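Local coordinates for protein putative citrate lyase (Ralstonia eutropha, PDB 3QQW) that is a putative lyase with a TIM-barrel fold, probably magnesium-dependent and possibly a citramalyl-CoA lyase, at residues A233-R244 with A258-P269. Sequence-based numbering, arbitrary orientation.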
loop_
_atom_site.group_PDB
_atom_site.type_symbol
_atom_site.label_atom_id
_atom_site.label_comp_id
_atom_site.label_asym_id
_atom_site.label_seq_id
_atom_site.Cartn_x
_atom_site.Cartn_y
_atom_site.Cartn_z
ATOM N N ALA C 233 25.010 -2.062 21.221
ATOM C CA ALA C 233 24.913 -3.181 20.273
ATOM C C ALA C 233 23.526 -3.833 20.243
ATOM O O ALA C 233 23.038 -4.129 19.155
ATOM C CB ALA C 233 25.965 -4.232 20.565
ATOM N N GLU C 234 22.879 -4.000 21.406
ATOM C CA GLU C 234 21.558 -4.621 21.520
ATOM C C GLU C 234 20.463 -3.811 20.807
ATOM O O GLU C 234 19.577 -4.418 20.199
ATOM C CB GLU C 234 21.180 -4.848 22.984
ATOM C CG GLU C 234 21.890 -6.041 23.599
ATOM C CD GLU C 234 21.414 -6.451 24.978
ATOM O OE1 GLU C 234 21.458 -5.608 25.905
ATOM O OE2 GLU C 234 21.040 -7.635 25.140
ATOM N N VAL C 235 20.533 -2.460 20.881
ATOM C CA VAL C 235 19.581 -1.534 20.258
ATOM C C VAL C 235 19.808 -1.514 18.733
ATOM O O VAL C 235 18.829 -1.498 17.964
ATOM C CB VAL C 235 19.668 -0.109 20.875
ATOM C CG1 VAL C 235 18.716 0.860 20.174
ATOM C CG2 VAL C 235 19.378 -0.139 22.368
ATOM N N ILE C 236 21.095 -1.525 18.308
ATOM C CA ILE C 236 21.477 -1.532 16.897
ATOM C C ILE C 236 20.990 -2.864 16.270
ATOM O O ILE C 236 20.289 -2.843 15.235
ATOM C CB ILE C 236 23.004 -1.275 16.668
ATOM C CG1 ILE C 236 23.467 0.021 17.360
ATOM C CG2 ILE C 236 23.330 -1.242 15.161
ATOM C CD1 ILE C 236 24.944 0.057 17.792
ATOM N N ALA C 237 21.301 -4.006 16.943
ATOM C CA ALA C 237 20.903 -5.340 16.493
ATOM C C ALA C 237 19.381 -5.444 16.361
ATOM O O ALA C 237 18.889 -5.990 15.363
ATOM C CB ALA C 237 21.414 -6.384 17.446
ATOM N N SER C 238 18.645 -4.869 17.332
ATOM C CA SER C 238 17.185 -4.864 17.356
ATOM C C SER C 238 16.605 -4.153 16.117
ATOM O O SER C 238 15.710 -4.705 15.484
ATOM C CB SER C 238 16.664 -4.228 18.643
ATOM O OG SER C 238 15.246 -4.176 18.596
ATOM N N ASP C 239 17.135 -2.971 15.762
ATOM C CA ASP C 239 16.721 -2.221 14.571
ATOM C C ASP C 239 17.023 -3.005 13.287
ATOM O O ASP C 239 16.142 -3.140 12.434
ATOM C CB ASP C 239 17.405 -0.844 14.522
ATOM C CG ASP C 239 16.737 0.226 15.369
ATOM O OD1 ASP C 239 15.847 -0.122 16.185
ATOM O OD2 ASP C 239 17.103 1.409 15.222
ATOM N N ALA C 240 18.238 -3.586 13.189
ATOM C CA ALA C 240 18.653 -4.403 12.045
ATOM C C ALA C 240 17.771 -5.638 11.905
ATOM O O ALA C 240 17.346 -5.940 10.791
ATOM C CB ALA C 240 20.109 -4.801 12.181
ATOM N N CYS C 241 17.409 -6.289 13.022
ATOM C CA CYS C 241 16.526 -7.471 13.014
ATOM C C CYS C 241 15.085 -7.107 12.601
ATOM O O CYS C 241 14.504 -7.847 11.813
ATOM C CB CYS C 241 16.553 -8.197 14.353
ATOM S SG CYS C 241 18.069 -9.167 14.630
ATOM N N ARG C 242 14.520 -5.974 13.085
ATOM C CA ARG C 242 13.159 -5.563 12.705
ATOM C C ARG C 242 13.114 -5.251 11.229
ATOM O O ARG C 242 12.201 -5.704 10.536
ATOM C CB ARG C 242 12.658 -4.354 13.514
ATOM C CG ARG C 242 12.365 -4.681 14.979
ATOM C CD ARG C 242 11.411 -3.683 15.614
ATOM N NE ARG C 242 10.047 -3.783 15.081
ATOM C CZ ARG C 242 8.986 -3.163 15.605
ATOM N NH1 ARG C 242 9.125 -2.368 16.663
ATOM N NH2 ARG C 242 7.783 -3.320 15.065
ATOM N N ALA C 243 14.128 -4.509 10.722
ATOM C CA ALA C 243 14.192 -4.142 9.308
ATOM C C ALA C 243 14.344 -5.391 8.459
ATOM O O ALA C 243 13.650 -5.520 7.445
ATOM C CB ALA C 243 15.345 -3.183 9.061
ATOM N N ARG C 244 15.196 -6.337 8.914
ATOM C CA ARG C 244 15.437 -7.582 8.207
ATOM C C ARG C 244 14.221 -8.529 8.220
ATOM O O ARG C 244 13.810 -8.994 7.162
ATOM C CB ARG C 244 16.654 -8.310 8.787
ATOM C CG ARG C 244 17.017 -9.534 7.989
ATOM C CD ARG C 244 17.611 -10.603 8.824
ATOM N NE ARG C 244 18.067 -11.700 7.973
ATOM C CZ ARG C 244 18.873 -12.673 8.380
ATOM N NH1 ARG C 244 19.307 -12.705 9.635
ATOM N NH2 ARG C 244 19.246 -13.626 7.538
ATOM N N ALA C 258 30.937 1.150 15.833
ATOM C CA ALA C 258 30.364 0.198 16.779
ATOM C C ALA C 258 29.051 -0.422 16.242
ATOM O O ALA C 258 28.621 -1.449 16.751
ATOM C CB ALA C 258 30.132 0.883 18.116
ATOM N N GLN C 259 28.438 0.181 15.206
ATOM C CA GLN C 259 27.180 -0.299 14.593
ATOM C C GLN C 259 27.395 -1.410 13.559
ATOM O O GLN C 259 26.463 -2.164 13.300
ATOM C CB GLN C 259 26.413 0.848 13.908
ATOM C CG GLN C 259 26.120 2.031 14.805
ATOM C CD GLN C 259 25.235 3.061 14.187
ATOM O OE1 GLN C 259 25.418 3.473 13.051
ATOM N NE2 GLN C 259 24.291 3.561 14.961
ATOM N N ILE C 260 28.618 -1.520 12.984
ATOM C CA ILE C 260 28.954 -2.449 11.901
ATOM C C ILE C 260 28.693 -3.917 12.282
ATOM O O ILE C 260 27.831 -4.539 11.646
ATOM C CB ILE C 260 30.389 -2.226 11.349
ATOM C CG1 ILE C 260 30.508 -0.793 10.772
ATOM C CG2 ILE C 260 30.763 -3.313 10.296
ATOM C CD1 ILE C 260 31.879 -0.323 10.435
ATOM N N GLN C 261 29.425 -4.467 13.271
ATOM C CA GLN C 261 29.266 -5.858 13.662
ATOM C C GLN C 261 27.805 -6.181 14.058
ATOM O O GLN C 261 27.290 -7.142 13.488
ATOM C CB GLN C 261 30.271 -6.262 14.747
ATOM C CG GLN C 261 31.019 -7.564 14.419
ATOM C CD GLN C 261 31.966 -7.456 13.244
ATOM O OE1 GLN C 261 32.953 -6.726 13.281
ATOM N NE2 GLN C 261 31.677 -8.191 12.191
ATOM N N PRO C 262 27.070 -5.385 14.889
ATOM C CA PRO C 262 25.651 -5.730 15.169
ATOM C C PRO C 262 24.776 -5.779 13.903
ATOM O O PRO C 262 23.919 -6.656 13.810
ATOM C CB PRO C 262 25.180 -4.610 16.104
ATOM C CG PRO C 262 26.415 -4.079 16.710
ATOM C CD PRO C 262 27.490 -4.208 15.677
ATOM N N ILE C 263 25.029 -4.897 12.909
ATOM C CA ILE C 263 24.257 -4.886 11.656
ATOM C C ILE C 263 24.592 -6.142 10.845
ATOM O O ILE C 263 23.662 -6.839 10.427
ATOM C CB ILE C 263 24.432 -3.586 10.834
ATOM C CG1 ILE C 263 23.734 -2.389 11.537
ATOM C CG2 ILE C 263 23.891 -3.753 9.398
ATOM C CD1 ILE C 263 24.165 -0.988 11.075
ATOM N N VAL C 264 25.904 -6.445 10.641
ATOM C CA VAL C 264 26.351 -7.613 9.876
ATOM C C VAL C 264 25.771 -8.912 10.495
ATOM O O VAL C 264 25.160 -9.706 9.781
ATOM C CB VAL C 264 27.906 -7.653 9.751
ATOM C CG1 VAL C 264 28.407 -9.004 9.231
ATOM C CG2 VAL C 264 28.408 -6.506 8.868
ATOM N N ASN C 265 25.926 -9.085 11.822
ATOM C CA ASN C 265 25.473 -10.271 12.530
ATOM C C ASN C 265 23.956 -10.425 12.488
ATOM O O ASN C 265 23.478 -11.545 12.305
ATOM C CB ASN C 265 26.005 -10.289 13.966
ATOM C CG ASN C 265 27.500 -10.569 14.015
ATOM O OD1 ASN C 265 28.289 -9.781 14.542
ATOM N ND2 ASN C 265 27.945 -11.680 13.426
ATOM N N ALA C 266 23.200 -9.326 12.587
ATOM C CA ALA C 266 21.727 -9.396 12.512
ATOM C C ALA C 266 21.239 -9.818 11.114
ATOM O O ALA C 266 20.206 -10.468 10.991
ATOM C CB ALA C 266 21.128 -8.056 12.878
HETATM N N MSE C 267 22.010 -9.463 10.070
HETATM C CA MSE C 267 21.710 -9.720 8.667
HETATM C C MSE C 267 22.237 -11.075 8.173
HETATM O O MSE C 267 21.845 -11.486 7.090
HETATM C CB MSE C 267 22.349 -8.592 7.872
HETATM C CG MSE C 267 21.546 -8.078 6.748
HETATM SE SE MSE C 267 19.957 -7.190 7.179
HETATM C CE MSE C 267 20.581 -5.465 7.760
ATOM N N ARG C 268 23.110 -11.758 8.948
ATOM C CA ARG C 268 23.720 -13.050 8.611
ATOM C C ARG C 268 22.728 -14.199 8.469
ATOM O O ARG C 268 21.818 -14.308 9.299
ATOM C CB ARG C 268 24.719 -13.469 9.706
ATOM C CG ARG C 268 26.089 -12.948 9.475
ATOM C CD ARG C 268 27.030 -13.380 10.558
ATOM N NE ARG C 268 28.351 -12.805 10.321
ATOM C CZ ARG C 268 29.454 -13.175 10.956
ATOM N NH1 ARG C 268 29.411 -14.145 11.866
ATOM N NH2 ARG C 268 30.612 -12.593 10.677
ATOM N N PRO C 269 22.941 -15.136 7.503
ATOM C CA PRO C 269 22.071 -16.327 7.455
ATOM C C PRO C 269 22.441 -17.274 8.597
ATOM O O PRO C 269 23.580 -17.235 9.088
ATOM C CB PRO C 269 22.352 -16.952 6.074
ATOM C CG PRO C 269 23.489 -16.183 5.479
ATOM C CD PRO C 269 24.014 -15.201 6.482
#
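Ala240 and Ala266 meet methyl to methyl, their CB atoms 3.5 Å apart, where two neighbouring outer helices of the TIM barrel run side by side. With small residues at this point, the axes of 233-244 and 260-267 come within 8.3 Å, crossing at -37°, and SG of Cys241 flanks the same Ala266 methyl. One end of the seam is filled by Ile236. With CG2 anti to the backbone N, that branch is turned onto Ile263 CG1 at 3.8 Å, while CD1, on the branch beside the N, lies against Gln259 CG; Pro262 sets CG against Ala233 CB and turns CB to Ala237. Beneath this layer, Ala240 and Ile263 both rest on Met252 of strand 251-254, which links the helices in the chain, and Gln259 NE2 is hydrogen-bonded to the carbonyl oxygens of Cys227 and Asn229. At the other end Arg244, its aliphatic part running past the selenium of selenomethionine Met267, reaches the C-terminal end of 260-267. The Met267 carbonyl oxygen sits over the guanidinium face, at a poor angle for bonding. NH1 donates to Arg268 O at 3.0 Å, from above the carbonyl plane; NH2 adds a weak bond to that oxygen, and NH1 another to Ala266 O, 2.8 Å from NH1 with an N-H...O angle of 126°.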